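Local structure of putative esterase (Bacteroides intestinalis DSM 17393, 5VOL) at residues P33-F36 / E41-Y44; E81-T86 / Y124-D129; Q234-R237 / P242-F245. The protein hydrolyses ester bonds as a ferulic acid esterase of carbohydrate esterase family 1, probably releasing feruloyl groups from arabinoxylan, and binds calcium. All blocks are in the same frame, centred on the assembly; numbering follows the deposited sequence.

Contact 1. Residues P33-F36 / E41-Y44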
ATOM      1  N   PRO C  33      -7.742  25.406  -2.978  1.00 23.03           N
ATOM      2  CA  PRO C  33      -6.419  25.098  -3.544  1.00 29.44           C
ATOM      3  C   PRO C  33      -5.370  26.198  -3.327  1.00 30.06           C
ATOM      4  O   PRO C  33      -5.700  27.373  -3.141  1.00 29.72           O
ATOM      5  CB  PRO C  33      -6.705  24.935  -5.037  1.00 28.56           C
ATOM      6  CG  PRO C  33      -8.144  24.571  -5.122  1.00 29.08           C
ATOM      7  CD  PRO C  33      -8.828  25.219  -3.955  1.00 24.18           C
ATOM      8  N   LYS C  34      -4.103  25.802  -3.384  1.00 28.43           N
ATOM      9  CA  LYS C  34      -2.981  26.719  -3.231  1.00 28.78           C
ATOM     10  C   LYS C  34      -3.005  27.848  -4.267  1.00 29.02           C
ATOM     11  O   LYS C  34      -2.579  28.969  -3.980  1.00 32.88           O
ATOM     12  CB  LYS C  34      -1.653  25.947  -3.328  1.00 30.51           C
ATOM     13  CG  LYS C  34      -0.427  26.820  -3.249  1.00 37.00           C
ATOM     14  CD  LYS C  34       0.859  26.041  -3.592  1.00 42.65           C
ATOM     15  CE  LYS C  34       1.504  25.441  -2.354  1.00 45.00           C
ATOM     16  NZ  LYS C  34       2.851  24.865  -2.667  1.00 56.43           N
ATOM     17  N   SER C  35      -3.506  27.549  -5.461  1.00 26.07           N
ATOM     18  CA  SER C  35      -3.570  28.533  -6.544  1.00 33.20           C
ATOM     19  C   SER C  35      -4.776  29.477  -6.470  1.00 37.36           C
ATOM     20  O   SER C  35      -4.932  30.352  -7.322  1.00 34.49           O
ATOM     21  CB  SER C  35      -3.600  27.823  -7.892  1.00 32.21           C
ATOM     22  OG  SER C  35      -4.818  27.116  -8.064  1.00 29.17           O
ATOM     23  N   PHE C  36      -5.633  29.301  -5.468  1.00 31.94           N
ATOM     24  CA  PHE C  36      -6.911  30.016  -5.471  1.00 33.75           C
ATOM     25  C   PHE C  36      -6.709  31.534  -5.449  1.00 32.60           C
ATOM     26  O   PHE C  36      -7.330  32.249  -6.224  1.00 35.20           O
ATOM     27  CB  PHE C  36      -7.787  29.569  -4.295  1.00 29.96           C
ATOM     28  CG  PHE C  36      -9.208  30.081  -4.363  1.00 25.35           C
ATOM     29  CD1 PHE C  36      -9.575  31.222  -3.685  1.00 29.42           C
ATOM     30  CD2 PHE C  36     -10.163  29.414  -5.106  1.00 26.02           C
ATOM     31  CE1 PHE C  36     -10.890  31.698  -3.740  1.00 30.45           C
ATOM     32  CE2 PHE C  36     -11.470  29.874  -5.169  1.00 28.04           C
ATOM     33  CZ  PHE C  36     -11.832  31.022  -4.484  1.00 27.43           C
ATOM     34  N   GLU C  41      -8.441  33.705 -11.987  1.00 45.17           N
ATOM     35  CA  GLU C  41      -9.326  33.337 -13.092  1.00 49.69           C
ATOM     36  C   GLU C  41      -9.502  31.824 -13.235  1.00 47.34           C
ATOM     37  O   GLU C  41     -10.314  31.367 -14.035  1.00 44.52           O
ATOM     38  CB  GLU C  41      -8.807  33.911 -14.416  1.00 53.54           C
ATOM     39  CG  GLU C  41      -9.346  35.298 -14.764  1.00 61.69           C
ATOM     40  CD  GLU C  41      -8.664  36.406 -13.979  1.00 66.26           C
ATOM     41  OE1 GLU C  41      -7.432  36.321 -13.769  1.00 68.80           O
ATOM     42  OE2 GLU C  41      -9.362  37.361 -13.572  1.00 67.97           O
ATOM     43  N   LYS C  42      -8.736  31.046 -12.476  1.00 43.66           N
ATOM     44  CA  LYS C  42      -8.825  29.596 -12.585  1.00 39.00           C
ATOM     45  C   LYS C  42     -10.159  29.078 -12.052  1.00 33.13           C
ATOM     46  O   LYS C  42     -10.617  29.497 -11.000  1.00 36.59           O
ATOM     47  CB  LYS C  42      -7.662  28.934 -11.842  1.00 37.70           C
ATOM     48  CG  LYS C  42      -7.530  27.440 -12.106  1.00 37.45           C
ATOM     49  CD  LYS C  42      -6.213  26.894 -11.573  1.00 38.04           C
ATOM     50  CE  LYS C  42      -6.101  25.391 -11.809  1.00 38.67           C
ATOM     51  NZ  LYS C  42      -4.894  24.799 -11.140  1.00 36.94           N
ATOM     52  N   LYS C  43     -10.784  28.174 -12.797  1.00 36.16           N
ATOM     53  CA  LYS C  43     -11.976  27.476 -12.334  1.00 32.20           C
ATOM     54  C   LYS C  43     -11.597  26.042 -11.973  1.00 32.66           C
ATOM     55  O   LYS C  43     -10.655  25.499 -12.540  1.00 28.74           O
ATOM     56  CB  LYS C  43     -13.067  27.479 -13.400  1.00 36.46           C
ATOM     57  CG  LYS C  43     -13.530  28.872 -13.838  1.00 42.62           C
ATOM     58  CD  LYS C  43     -14.233  29.611 -12.708  1.00 42.10           C
ATOM     59  CE  LYS C  43     -15.199  30.679 -13.243  1.00 48.95           C
ATOM     60  NZ  LYS C  43     -16.441  30.084 -13.845  1.00 56.28           N
ATOM     61  N   TYR C  44     -12.345  25.431 -11.056  1.00 27.23           N
ATOM     62  CA  TYR C  44     -11.976  24.138 -10.484  1.00 25.53           C
ATOM     63  C   TYR C  44     -13.091  23.104 -10.517  1.00 25.65           C
ATOM     64  O   TYR C  44     -14.276  23.454 -10.498  1.00 30.73           O
ATOM     65  CB  TYR C  44     -11.537  24.319  -9.031  1.00 26.97           C
ATOM     66  CG  TYR C  44     -10.426  25.315  -8.807  1.00 27.19           C
ATOM     67  CD1 TYR C  44      -9.087  24.928  -8.884  1.00 27.36           C
ATOM     68  CD2 TYR C  44     -10.708  26.634  -8.503  1.00 27.26           C
ATOM     69  CE1 TYR C  44      -8.069  25.840  -8.660  1.00 28.39           C
ATOM     70  CE2 TYR C  44      -9.695  27.553  -8.285  1.00 28.23           C
ATOM     71  CZ  TYR C  44      -8.382  27.152  -8.366  1.00 29.27           C
ATOM     72  OH  TYR C  44      -7.386  28.075  -8.144  1.00 31.92           O
TER
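With CG of Tyr-44 anti to its carbonyl carbon (chi1 -55°) and OG of Ser-35 set between its own backbone N and carbonyl carbon (chi1 68°), the phenol and the serine hydroxyl meet. The setting is the loop between strands 24-32 and 46-50 of an alpha/beta-hydrolase fold, where a type I beta turn from Pro-33 to Phe-36, closed by Phe-36 N to Pro-33 O (3.0 Å), receives the ring of Tyr-44 from the returning limb. The case illustrates how one aromatic side chain can tie two arms of a loop by several unlike contacts at once. Tyr-44 OH donates to Ser-35 OG at 2.7 Å, and the serine oxygen lies at the edge of the phenol in the plane of the ring. A little earlier in the turn, Pro-33 supplies a CH-pi contact over one face: its CG is 4.0 Å from the centroid of the Tyr-44 ring and 22° off the normal, displaced toward the rim. Phe-36 approaches differently, crossing the tyrosine obliquely with CD2 3.7 Å from Tyr-44 CE2. The phenol is thus held by its hydroxyl and packed by two apolar neighbours, which is likely to limit how far the ring can turn or slide. Beyond the two segments, Ser-35 OG is also hydrogen-bonded to Glu-81 OE1, which in addition forms a salt bridge with Lys-42 NZ. That carboxylate would be expected to polarise the serine hydroxyl and, through it, the phenol. Arg-125, from the loop after helix 108-123, bonds to the carbonyl oxygens of Phe-36 and Lys-42 and makes a cation-pi contact with Phe-36. Lys-42, extended beyond CG, runs alongside the turn on its way to Glu-81, its CD 3.8 Å from Ser-35 OG.

Contact 2. Residues E81-T86 / Y124-D129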
ATOM      1  N   GLU C  81      -6.016  19.901  -8.441  1.00 24.62           N
ATOM      2  CA  GLU C  81      -6.584  20.905  -7.561  1.00 27.61           C
ATOM      3  C   GLU C  81      -8.106  20.900  -7.730  1.00 24.20           C
ATOM      4  O   GLU C  81      -8.624  20.781  -8.836  1.00 24.85           O
ATOM      5  CB  GLU C  81      -6.012  22.283  -7.853  1.00 28.88           C
ATOM      6  CG  GLU C  81      -4.558  22.446  -7.490  1.00 28.22           C
ATOM      7  CD  GLU C  81      -4.147  23.898  -7.561  1.00 28.98           C
ATOM      8  OE1 GLU C  81      -4.539  24.558  -8.540  1.00 33.89           O
ATOM      9  OE2 GLU C  81      -3.469  24.388  -6.640  1.00 30.05           O
ATOM     10  N   MET C  82      -8.821  20.985  -6.620  1.00 24.18           N
ATOM     11  CA  MET C  82     -10.275  20.948  -6.655  1.00 23.21           C
ATOM     12  C   MET C  82     -10.820  21.634  -5.413  1.00 24.19           C
ATOM     13  O   MET C  82     -10.150  21.687  -4.380  1.00 22.05           O
ATOM     14  CB  MET C  82     -10.796  19.503  -6.728  1.00 21.89           C
ATOM     15  CG  MET C  82     -10.657  18.691  -5.404  1.00 23.11           C
ATOM     16  SD  MET C  82     -11.131  16.946  -5.579  1.00 23.34           S
ATOM     17  CE  MET C  82      -9.549  16.218  -6.085  1.00 21.43           C
ATOM     18  N   ILE C  83     -12.027  22.173  -5.532  1.00 23.60           N
ATOM     19  CA  ILE C  83     -12.766  22.681  -4.377  1.00 21.83           C
ATOM     20  C   ILE C  83     -13.344  21.479  -3.632  1.00 19.27           C
ATOM     21  O   ILE C  83     -13.930  20.580  -4.249  1.00 21.00           O
ATOM     22  CB  ILE C  83     -13.913  23.653  -4.801  1.00 21.96           C
ATOM     23  CG1 ILE C  83     -13.375  24.777  -5.697  1.00 23.64           C
ATOM     24  CG2 ILE C  83     -14.637  24.211  -3.582  1.00 23.81           C
ATOM     25  CD1 ILE C  83     -12.347  25.673  -5.031  1.00 23.80           C
ATOM     26  N   ILE C  84     -13.158  21.438  -2.317  1.00 17.37           N
ATOM     27  CA  ILE C  84     -13.770  20.391  -1.521  1.00 20.85           C
ATOM     28  C   ILE C  84     -14.650  21.058  -0.455  1.00 22.51           C
ATOM     29  O   ILE C  84     -14.211  21.979   0.238  1.00 22.24           O
ATOM     30  CB  ILE C  84     -12.725  19.470  -0.856  1.00 15.59           C
ATOM     31  CG1 ILE C  84     -11.762  18.904  -1.902  1.00 16.20           C
ATOM     32  CG2 ILE C  84     -13.408  18.279  -0.172  1.00 16.30           C
ATOM     33  CD1 ILE C  84     -10.610  18.151  -1.271  1.00 15.31           C
ATOM     34  N   VAL C  85     -15.887  20.605  -0.319  1.00 21.46           N
ATOM     35  CA  VAL C  85     -16.781  21.292   0.621  1.00 18.86           C
ATOM     36  C   VAL C  85     -17.658  20.329   1.407  1.00 20.42           C
ATOM     37  O   VAL C  85     -18.171  19.342   0.873  1.00 18.04           O
ATOM     38  CB  VAL C  85     -17.669  22.314  -0.118  1.00 24.25           C
ATOM     39  CG1 VAL C  85     -18.528  21.603  -1.110  1.00 27.34           C
ATOM     40  CG2 VAL C  85     -18.539  23.125   0.870  1.00 24.90           C
ATOM     41  N   THR C  86     -17.811  20.640   2.693  1.00 19.25           N
ATOM     42  CA  THR C  86     -18.616  19.854   3.611  1.00 20.39           C
ATOM     43  C   THR C  86     -19.655  20.783   4.250  1.00 20.87           C
ATOM     44  O   THR C  86     -19.282  21.692   4.995  1.00 19.65           O
ATOM     45  CB  THR C  86     -17.751  19.214   4.711  1.00 21.36           C
ATOM     46  OG1 THR C  86     -16.732  18.389   4.116  1.00 22.12           O
ATOM     47  CG2 THR C  86     -18.624  18.376   5.676  1.00 19.19           C
ATOM     48  N   TYR C 124     -16.829  30.027  -5.123  1.00 28.60           N
ATOM     49  CA  TYR C 124     -15.501  29.403  -5.096  1.00 30.18           C
ATOM     50  C   TYR C 124     -15.076  28.919  -6.478  1.00 28.21           C
ATOM     51  O   TYR C 124     -14.226  28.029  -6.604  1.00 29.21           O
ATOM     52  CB  TYR C 124     -15.478  28.267  -4.055  1.00 24.08           C
ATOM     53  CG  TYR C 124     -15.769  28.783  -2.666  1.00 23.69           C
ATOM     54  CD1 TYR C 124     -14.846  29.581  -1.999  1.00 26.04           C
ATOM     55  CD2 TYR C 124     -16.981  28.518  -2.037  1.00 25.07           C
ATOM     56  CE1 TYR C 124     -15.108  30.086  -0.750  1.00 24.87           C
ATOM     57  CE2 TYR C 124     -17.257  29.026  -0.778  1.00 25.55           C
ATOM     58  CZ  TYR C 124     -16.313  29.805  -0.136  1.00 29.73           C
ATOM     59  OH  TYR C 124     -16.558  30.307   1.127  1.00 27.86           O
ATOM     60  N   ARG C 125     -15.662  29.529  -7.509  1.00 29.79           N
ATOM     61  CA  ARG C 125     -15.213  29.382  -8.900  1.00 27.60           C
ATOM     62  C   ARG C 125     -15.123  27.935  -9.381  1.00 31.30           C
ATOM     63  O   ARG C 125     -14.087  27.492  -9.887  1.00 29.44           O
ATOM     64  CB  ARG C 125     -13.858  30.067  -9.085  1.00 30.56           C
ATOM     65  CG  ARG C 125     -13.699  31.331  -8.261  1.00 34.79           C
ATOM     66  CD  ARG C 125     -12.665  32.261  -8.852  1.00 34.79           C
ATOM     67  NE  ARG C 125     -11.378  31.609  -9.051  1.00 39.77           N
ATOM     68  CZ  ARG C 125     -10.316  31.785  -8.271  1.00 36.03           C
ATOM     69  NH1 ARG C 125     -10.377  32.592  -7.225  1.00 30.49           N
ATOM     70  NH2 ARG C 125      -9.185  31.151  -8.550  1.00 40.36           N
ATOM     71  N   VAL C 126     -16.220  27.208  -9.220  1.00 28.80           N
ATOM     72  CA  VAL C 126     -16.317  25.833  -9.675  1.00 25.08           C
ATOM     73  C   VAL C 126     -16.722  25.821 -11.146  1.00 33.11           C
ATOM     74  O   VAL C 126     -17.517  26.652 -11.570  1.00 29.78           O
ATOM     75  CB  VAL C 126     -17.330  25.045  -8.822  1.00 24.30           C
ATOM     76  CG1 VAL C 126     -17.756  23.768  -9.508  1.00 22.07           C
ATOM     77  CG2 VAL C 126     -16.752  24.777  -7.416  1.00 25.49           C
ATOM     78  N   ILE C 127     -16.157  24.900 -11.926  1.00 29.07           N
ATOM     79  CA  ILE C 127     -16.431  24.840 -13.359  1.00 33.22           C
ATOM     80  C   ILE C 127     -17.936  24.785 -13.623  1.00 33.45           C
ATOM     81  O   ILE C 127     -18.446  25.489 -14.493  1.00 32.69           O
ATOM     82  CB  ILE C 127     -15.727  23.633 -14.020  1.00 29.86           C
ATOM     83  CG1 ILE C 127     -14.214  23.837 -13.987  1.00 27.63           C
ATOM     84  CG2 ILE C 127     -16.207  23.449 -15.450  1.00 29.04           C
ATOM     85  CD1 ILE C 127     -13.409  22.596 -14.334  1.00 27.17           C
ATOM     86  N   GLY C 128     -18.648  23.971 -12.854  1.00 30.99           N
ATOM     87  CA  GLY C 128     -20.096  24.044 -12.834  1.00 29.26           C
ATOM     88  C   GLY C 128     -20.822  23.014 -13.669  1.00 33.16           C
ATOM     89  O   GLY C 128     -22.048  23.072 -13.785  1.00 30.05           O
ATOM     90  N   ASP C 129     -20.093  22.072 -14.258  1.00 27.49           N
ATOM     91  CA  ASP C 129     -20.768  21.006 -14.977  1.00 26.21           C
ATOM     92  C   ASP C 129     -20.564  19.646 -14.305  1.00 27.26           C
ATOM     93  O   ASP C 129     -19.746  19.486 -13.390  1.00 26.14           O
ATOM     94  CB  ASP C 129     -20.315  20.957 -16.449  1.00 33.45           C
ATOM     95  CG  ASP C 129     -18.821  20.749 -16.607  1.00 35.14           C
ATOM     96  OD1 ASP C 129     -18.078  20.824 -15.597  1.00 35.53           O
ATOM     97  OD2 ASP C 129     -18.385  20.524 -17.757  1.00 38.95           O
TER
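Tyr-124, the first residue to leave helical geometry after helix 108-123, meets Ile-83 of strand 83-87 through the root of its side chain and through its carbonyl group. Its CB lies 4.2 Å from Ile-83 CG2, and its carbonyl O is 3.4 Å from Ile-83 CD1. The two side chains cross at about a right angle, and the tyrosine then runs away from the isoleucine, past Val-30 and Leu-32 of strand 24-32, to a hydrogen bond between its OH and that of Tyr-28. At Arg-125 the backbone takes left-handed helical angles (phi 54°, psi 53°), a sharp change of course just beyond the helix. Val-126 follows and rejoins Ile-83, with CG2 3.8 Å from Ile-83 CG1 and 4.0 Å from Ile-83 CB, while its side chain also touches Val-46 of the adjoining strand. Further on, the chain turns away through Gly-128, and Asp-129 binds His-132 ahead of strand 133-138. Here the loop leaving helix 108-123 is packed on strand 83-87 of the alpha/beta-hydrolase sheet by one strand residue, which fills the angle between two residues that flank a bend. CG2 and CD1 of Ile-83 both approach the CB of Tyr-124, CG1 lies between the tyrosine carbonyl and Val-126 CG2, and a chi2 of -62° folds CD1 toward that carbonyl. Cutting this side chain back to alanine removes CG1, CG2 and CD1, which would probably open a gap beside the Tyr-124 carbonyl and leave Val-126 CG2 with only CB to rest on across the contact. Without any hydrogen bond across the two segments, their mutual hold probably rests on close fit and the exclusion of water.

Contact 3. Residues Q234-R237 / P242-F245. With CA (calcium ion), chain B.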
ATOM      1  N   GLN C 234     -23.524  -6.232  -4.503  1.00 26.59           N
ATOM      2  CA  GLN C 234     -24.115  -7.379  -5.185  1.00 27.85           C
ATOM      3  C   GLN C 234     -25.246  -6.949  -6.133  1.00 30.36           C
ATOM      4  O   GLN C 234     -25.292  -7.397  -7.282  1.00 28.98           O
ATOM      5  CB  GLN C 234     -24.605  -8.410  -4.167  1.00 26.64           C
ATOM      6  CG  GLN C 234     -23.441  -9.158  -3.492  1.00 29.72           C
ATOM      7  CD  GLN C 234     -23.877 -10.073  -2.366  1.00 31.29           C
ATOM      8  OE1 GLN C 234     -24.829  -9.775  -1.631  1.00 28.80           O
ATOM      9  NE2 GLN C 234     -23.168 -11.195  -2.208  1.00 31.06           N
ATOM     10  N   ALA C 235     -26.119  -6.050  -5.679  1.00 26.10           N
ATOM     11  CA  ALA C 235     -27.187  -5.534  -6.549  1.00 29.31           C
ATOM     12  C   ALA C 235     -26.624  -4.803  -7.776  1.00 30.35           C
ATOM     13  O   ALA C 235     -27.099  -4.994  -8.891  1.00 29.93           O
ATOM     14  CB  ALA C 235     -28.119  -4.610  -5.772  1.00 27.47           C
ATOM     15  N   MET C 236     -25.615  -3.963  -7.564  1.00 30.53           N
ATOM     16  CA  MET C 236     -24.967  -3.254  -8.665  1.00 27.15           C
ATOM     17  C   MET C 236     -24.361  -4.233  -9.687  1.00 30.27           C
ATOM     18  O   MET C 236     -24.650  -4.161 -10.884  1.00 29.02           O
ATOM     19  CB  MET C 236     -23.877  -2.324  -8.130  1.00 25.89           C
ATOM     20  CG  MET C 236     -24.405  -1.114  -7.378  1.00 27.50           C
ATOM     21  SD  MET C 236     -25.067   0.142  -8.483  1.00 28.36           S
ATOM     22  CE  MET C 236     -23.572   1.032  -8.931  1.00 24.84           C
ATOM     23  N   ARG C 237     -23.520  -5.138  -9.199  1.00 28.42           N
ATOM     24  CA  ARG C 237     -22.860  -6.125 -10.044  1.00 30.16           C
ATOM     25  C   ARG C 237     -23.896  -6.954 -10.800  1.00 34.37           C
ATOM     26  O   ARG C 237     -23.803  -7.113 -12.014  1.00 34.74           O
ATOM     27  CB  ARG C 237     -21.961  -7.030  -9.196  1.00 29.61           C
ATOM     28  CG  ARG C 237     -21.062  -7.973  -9.977  1.00 32.92           C
ATOM     29  CD  ARG C 237     -20.603  -9.103  -9.061  1.00 30.17           C
ATOM     30  NE  ARG C 237     -21.762  -9.776  -8.476  1.00 31.47           N
ATOM     31  CZ  ARG C 237     -21.723 -10.550  -7.398  1.00 32.31           C
ATOM     32  NH1 ARG C 237     -20.576 -10.774  -6.772  1.00 34.61           N
ATOM     33  NH2 ARG C 237     -22.836 -11.106  -6.944  1.00 36.31           N
ATOM     34  N   PRO C 242     -21.164  -1.077 -13.504  1.00 30.27           N
ATOM     35  CA  PRO C 242     -19.768  -1.117 -13.041  1.00 29.49           C
ATOM     36  C   PRO C 242     -19.566  -0.382 -11.716  1.00 28.69           C
ATOM     37  O   PRO C 242     -20.032   0.749 -11.555  1.00 28.30           O
ATOM     38  CB  PRO C 242     -19.009  -0.426 -14.175  1.00 29.38           C
ATOM     39  CG  PRO C 242     -19.818  -0.785 -15.411  1.00 32.17           C
ATOM     40  CD  PRO C 242     -21.264  -0.684 -14.925  1.00 29.98           C
ATOM     41  N   CYS C 243     -18.872  -1.036 -10.791  1.00 24.82           N
ATOM     42  CA  CYS C 243     -18.680  -0.525  -9.443  1.00 26.48           C
ATOM     43  C   CYS C 243     -17.412  -1.142  -8.833  1.00 25.39           C
ATOM     44  O   CYS C 243     -17.229  -2.348  -8.918  1.00 24.25           O
ATOM     45  CB  CYS C 243     -19.908  -0.858  -8.583  1.00 26.42           C
ATOM     46  SG  CYS C 243     -19.933  -0.126  -6.933  1.00 24.85           S
ATOM     47  N   GLN C 244     -16.536  -0.329  -8.244  1.00 21.70           N
ATOM     48  CA  GLN C 244     -15.419  -0.880  -7.475  1.00 21.65           C
ATOM     49  C   GLN C 244     -15.879  -1.150  -6.045  1.00 24.61           C
ATOM     50  O   GLN C 244     -16.627  -0.354  -5.475  1.00 22.37           O
ATOM     51  CB  GLN C 244     -14.219   0.073  -7.456  1.00 20.61           C
ATOM     52  CG  GLN C 244     -13.620   0.380  -8.825  1.00 21.54           C
ATOM     53  CD  GLN C 244     -13.128  -0.870  -9.543  1.00 24.27           C
ATOM     54  OE1 GLN C 244     -12.549  -1.759  -8.926  1.00 22.64           O
ATOM     55  NE2 GLN C 244     -13.364  -0.942 -10.850  1.00 25.09           N
ATOM     56  N   PHE C 245     -15.417  -2.254  -5.470  1.00 22.31           N
ATOM     57  CA  PHE C 245     -15.740  -2.596  -4.082  1.00 21.56           C
ATOM     58  C   PHE C 245     -14.436  -2.945  -3.364  1.00 20.24           C
ATOM     59  O   PHE C 245     -13.663  -3.760  -3.860  1.00 20.26           O
ATOM     60  CB  PHE C 245     -16.734  -3.765  -4.039  1.00 21.09           C
ATOM     61  CG  PHE C 245     -17.254  -4.106  -2.649  1.00 23.65           C
ATOM     62  CD1 PHE C 245     -17.620  -3.111  -1.759  1.00 22.36           C
ATOM     63  CD2 PHE C 245     -17.380  -5.431  -2.250  1.00 22.50           C
ATOM     64  CE1 PHE C 245     -18.098  -3.428  -0.478  1.00 23.38           C
ATOM     65  CE2 PHE C 245     -17.872  -5.761  -0.975  1.00 24.52           C
ATOM     66  CZ  PHE C 245     -18.225  -4.761  -0.089  1.00 21.55           C
TER
HETATM   67 CA    CA B 301     -12.652  -4.149  -9.393  1.00 31.12          CA
HETATM   68  O   HOH W   1     -15.125  -3.857 -10.073  1.00 28.76           O
HETATM   69  O   HOH W   2     -12.074  -3.702 -11.774  1.00 22.28           O
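A beta-alpha-beta unit, strand 214-218 to helix 226-238 to strand 244-246, brings Met-236 of the helix against Cys-243, next to Gln-244, beside a calcium site shared between subunits. The touch between the two segments is light. Met-236 is bent at chi2 (-76°) and chi3 (-84°), which carries its terminal methyl CE to 4.1 Å from Cys-243 CB. Trp-215 of the neighbouring strand packs on both residues, and Val-199 of helix 195-200 adds to the surroundings of the methionine, so the apolar patch belongs to the layer between helix and sheet. Gln-244, next along, serves a quite different purpose. Its amide oxygen OE1 binds calcium at 2.4 Å, while the coordination is extended by two waters, one 2.6 Å and the other 2.5 Å from the calcium, and by Asp-221, Asp-222 and Asp-249 of the second subunit. The first water lies 2.8 Å from Cys-243 O, to which it may donate, although other acceptors compete for its protons; the second accepts from Gln-244 NE2 at 3.2 Å. Both ends of the glutamine amide are therefore engaged, OE1 by the metal directly and NE2 through a metal-bound water, which would probably resist a flip of the group. Arg-246 donates a further bond to OE1. From the helix, Gln-234 and Arg-237 both reach Asp-227 of the second subunit. The whole exemplifies a beta-alpha-beta crossover ending in the outermost strand of the sheet within this chain, with an intersubunit calcium site built on that strand.

How the contacts relate
Contacts 1 and 2 adjoin at one end of the fold, with centres 9 Å apart, and Glu-81, just ahead of strand 83-87, joins them. Both are buried, but contact 1 joins two limbs of one loop by aromatic packing and polar bonds, whereas contact 2 sets a helix-leaving loop on strand 83-87 and is apolar. Contact 3 stands apart, its nearest atoms about 17 Å from contact 2 and about 23 Å from contact 1, and is only partly buried. It shares the large mixed sheet with contact 2, but lies at strand 244-246, outermost within this chain, where a sparse apolar touch gives way to metal coordination and subunit association.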